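Local coordinates for type IV secretion protein Dot (Legionella pneumophila, PDB 6KS5) that acts as a deubiquitinase that regulates the association of polyubiquitin chains with the Legionella phagosome, at residues Glu153-Leu157 and Val218-Glu224. Residues are numbered along the deposited sequence; the frame is centred on the assembly and turned at random.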
loop_
_atom_site.group_PDB
_atom_site.type_symbol
_atom_site.label_atom_id
_atom_site.label_comp_id
_atom_site.label_asym_id
_atom_site.label_seq_id
_atom_site.Cartn_x
_atom_site.Cartn_y
_atom_site.Cartn_z
ATOM N N GLU A 153 6.910 9.884 -5.855
ATOM C CA GLU A 153 6.821 8.430 -5.907
ATOM C C GLU A 153 7.578 7.752 -4.770
ATOM O O GLU A 153 7.291 6.593 -4.457
ATOM C CB GLU A 153 7.359 7.916 -7.247
ATOM C CG GLU A 153 8.666 8.574 -7.704
ATOM C CD GLU A 153 8.474 9.974 -8.281
ATOM O OE1 GLU A 153 7.309 10.432 -8.363
ATOM O OE2 GLU A 153 9.490 10.623 -8.634
ATOM N N PHE A 154 8.556 8.421 -4.163
ATOM C CA PHE A 154 9.303 7.840 -3.056
ATOM C C PHE A 154 8.822 8.339 -1.697
ATOM O O PHE A 154 9.570 8.259 -0.718
ATOM C CB PHE A 154 10.797 8.124 -3.212
ATOM C CG PHE A 154 11.407 7.564 -4.469
ATOM C CD1 PHE A 154 11.715 6.215 -4.573
ATOM C CD2 PHE A 154 11.699 8.393 -5.533
ATOM C CE1 PHE A 154 12.294 5.705 -5.722
ATOM C CE2 PHE A 154 12.276 7.889 -6.679
ATOM C CZ PHE A 154 12.572 6.540 -6.772
ATOM N N GLY A 155 7.586 8.832 -1.614
ATOM C CA GLY A 155 7.133 9.455 -0.379
ATOM C C GLY A 155 7.159 8.509 0.806
ATOM O O GLY A 155 7.623 8.867 1.890
ATOM N N ALA A 156 6.661 7.285 0.616
ATOM C CA ALA A 156 6.642 6.318 1.708
ATOM C C ALA A 156 8.057 5.975 2.163
ATOM O O ALA A 156 8.309 5.813 3.364
ATOM C CB ALA A 156 5.892 5.058 1.280
ATOM N N LEU A 157 8.993 5.868 1.216
ATOM C CA LEU A 157 10.379 5.576 1.568
ATOM C C LEU A 157 11.052 6.783 2.209
ATOM O O LEU A 157 11.860 6.636 3.136
ATOM C CB LEU A 157 11.147 5.128 0.328
ATOM C CG LEU A 157 12.625 4.799 0.514
ATOM C CD1 LEU A 157 12.796 3.328 0.819
ATOM C CD2 LEU A 157 13.418 5.180 -0.727
ATOM N N VAL A 218 -0.910 5.465 5.121
ATOM C CA VAL A 218 0.310 5.587 4.326
ATOM C C VAL A 218 0.004 5.102 2.915
ATOM O O VAL A 218 -0.365 3.938 2.719
ATOM C CB VAL A 218 1.467 4.783 4.945
ATOM C CG1 VAL A 218 2.599 4.594 3.937
ATOM C CG2 VAL A 218 1.990 5.461 6.205
ATOM N N LYS A 219 0.154 5.982 1.929
ATOM C CA LYS A 219 -0.259 5.642 0.574
ATOM C C LYS A 219 0.899 5.128 -0.272
ATOM O O LYS A 219 2.053 5.532 -0.112
ATOM C CB LYS A 219 -0.918 6.826 -0.137
ATOM C CG LYS A 219 -2.437 6.808 -0.044
ATOM C CD LYS A 219 -3.084 5.429 -0.365
ATOM C CE LYS A 219 -2.618 4.750 -1.672
ATOM N NZ LYS A 219 -2.866 3.262 -1.675
ATOM N N LEU A 220 0.551 4.247 -1.202
ATOM C CA LEU A 220 1.501 3.488 -1.995
ATOM C C LEU A 220 1.594 4.050 -3.405
ATOM O O LEU A 220 0.582 4.421 -4.012
ATOM C CB LEU A 220 1.074 2.022 -2.057
ATOM C CG LEU A 220 1.866 0.990 -1.259
ATOM C CD1 LEU A 220 1.785 1.293 0.227
ATOM C CD2 LEU A 220 1.326 -0.402 -1.555
ATOM N N SER A 221 2.817 4.112 -3.916
ATOM C CA SER A 221 3.100 4.416 -5.304
ATOM C C SER A 221 3.450 3.119 -6.027
ATOM O O SER A 221 3.521 2.047 -5.424
ATOM C CB SER A 221 4.242 5.426 -5.398
ATOM O OG SER A 221 5.418 4.875 -4.831
ATOM N N TYR A 222 3.705 3.221 -7.333
ATOM C CA TYR A 222 4.005 2.023 -8.109
ATOM C C TYR A 222 5.348 1.401 -7.738
ATOM O O TYR A 222 5.607 0.262 -8.144
ATOM C CB TYR A 222 3.961 2.339 -9.606
ATOM C CG TYR A 222 4.879 3.455 -10.025
ATOM C CD1 TYR A 222 4.470 4.780 -9.958
ATOM C CD2 TYR A 222 6.157 3.185 -10.494
ATOM C CE1 TYR A 222 5.313 5.810 -10.341
ATOM C CE2 TYR A 222 7.006 4.207 -10.880
ATOM C CZ TYR A 222 6.579 5.518 -10.804
ATOM O OH TYR A 222 7.423 6.537 -11.187
ATOM N N ILE A 223 6.183 2.111 -6.971
ATOM C CA ILE A 223 7.461 1.562 -6.514
ATOM C C ILE A 223 7.227 0.407 -5.548
ATOM O O ILE A 223 7.656 -0.728 -5.788
ATOM C CB ILE A 223 8.313 2.662 -5.852
ATOM C CG1 ILE A 223 8.750 3.705 -6.878
ATOM C CG2 ILE A 223 9.507 2.053 -5.113
ATOM C CD1 ILE A 223 10.015 3.351 -7.587
ATOM N N GLU A 224 6.548 0.689 -4.433
ATOM C CA GLU A 224 6.283 -0.344 -3.435
ATOM C C GLU A 224 5.470 -1.485 -4.027
ATOM O O GLU A 224 5.710 -2.658 -3.720
ATOM C CB GLU A 224 5.549 0.256 -2.233
ATOM C CG GLU A 224 6.232 1.470 -1.602
ATOM C CD GLU A 224 5.788 2.809 -2.175
ATOM O OE1 GLU A 224 6.314 3.845 -1.722
ATOM O OE2 GLU A 224 4.911 2.837 -3.060
#
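Ser221 and Glu153 meet where two helices begin: Ser221 is the N-cap of helix 222-231, and the carbonyl of Glu153 comes in just ahead of Phe154, the N-cap of helix 155-160. Only one half of a capping box forms here: the carboxylate of Glu224, three residues on, accepts the backbone N-H of Ser221. Bent back at chi2, the Glu224 side chain brings OE2 to 2.6 Å from Ser221 N. The N-H arrives on the syn side of OE2, 21° out of the carboxylate plane. Ser221 OG sits 2.6 Å from Glu153 O and 2.7 Å from Glu224 OE2, one hydroxyl proton between two acceptors.

The tight part lies just inside this cap, where Glu224 and Ala156 are both buried and Ala156 gives up 61 Å² of surface to the other segment. Tyr209 and Leu213 of helix 193-214 lie against the Glu224 side chain, and its OE1 approaches Ala156 CB at 3.3 Å. Positive helix-end polarity here would probably favour a charged carboxylate. Val218 CG1 reaches the same methyl more loosely.

Toward solvent the fit slackens: Tyr222 brings its OH only to 4.2 Å from Glu153 CB, and both side chains are partly exposed.

The Phe154 flank is a separate apolar contact. Lys128 lies against both Phe154 and Ile223. With CG1 anti to its carbonyl carbon (chi1 -67°), Ile223 carries CD1 out to the ring, which it meets obliquely, 3.8 Å from Phe154 CE1.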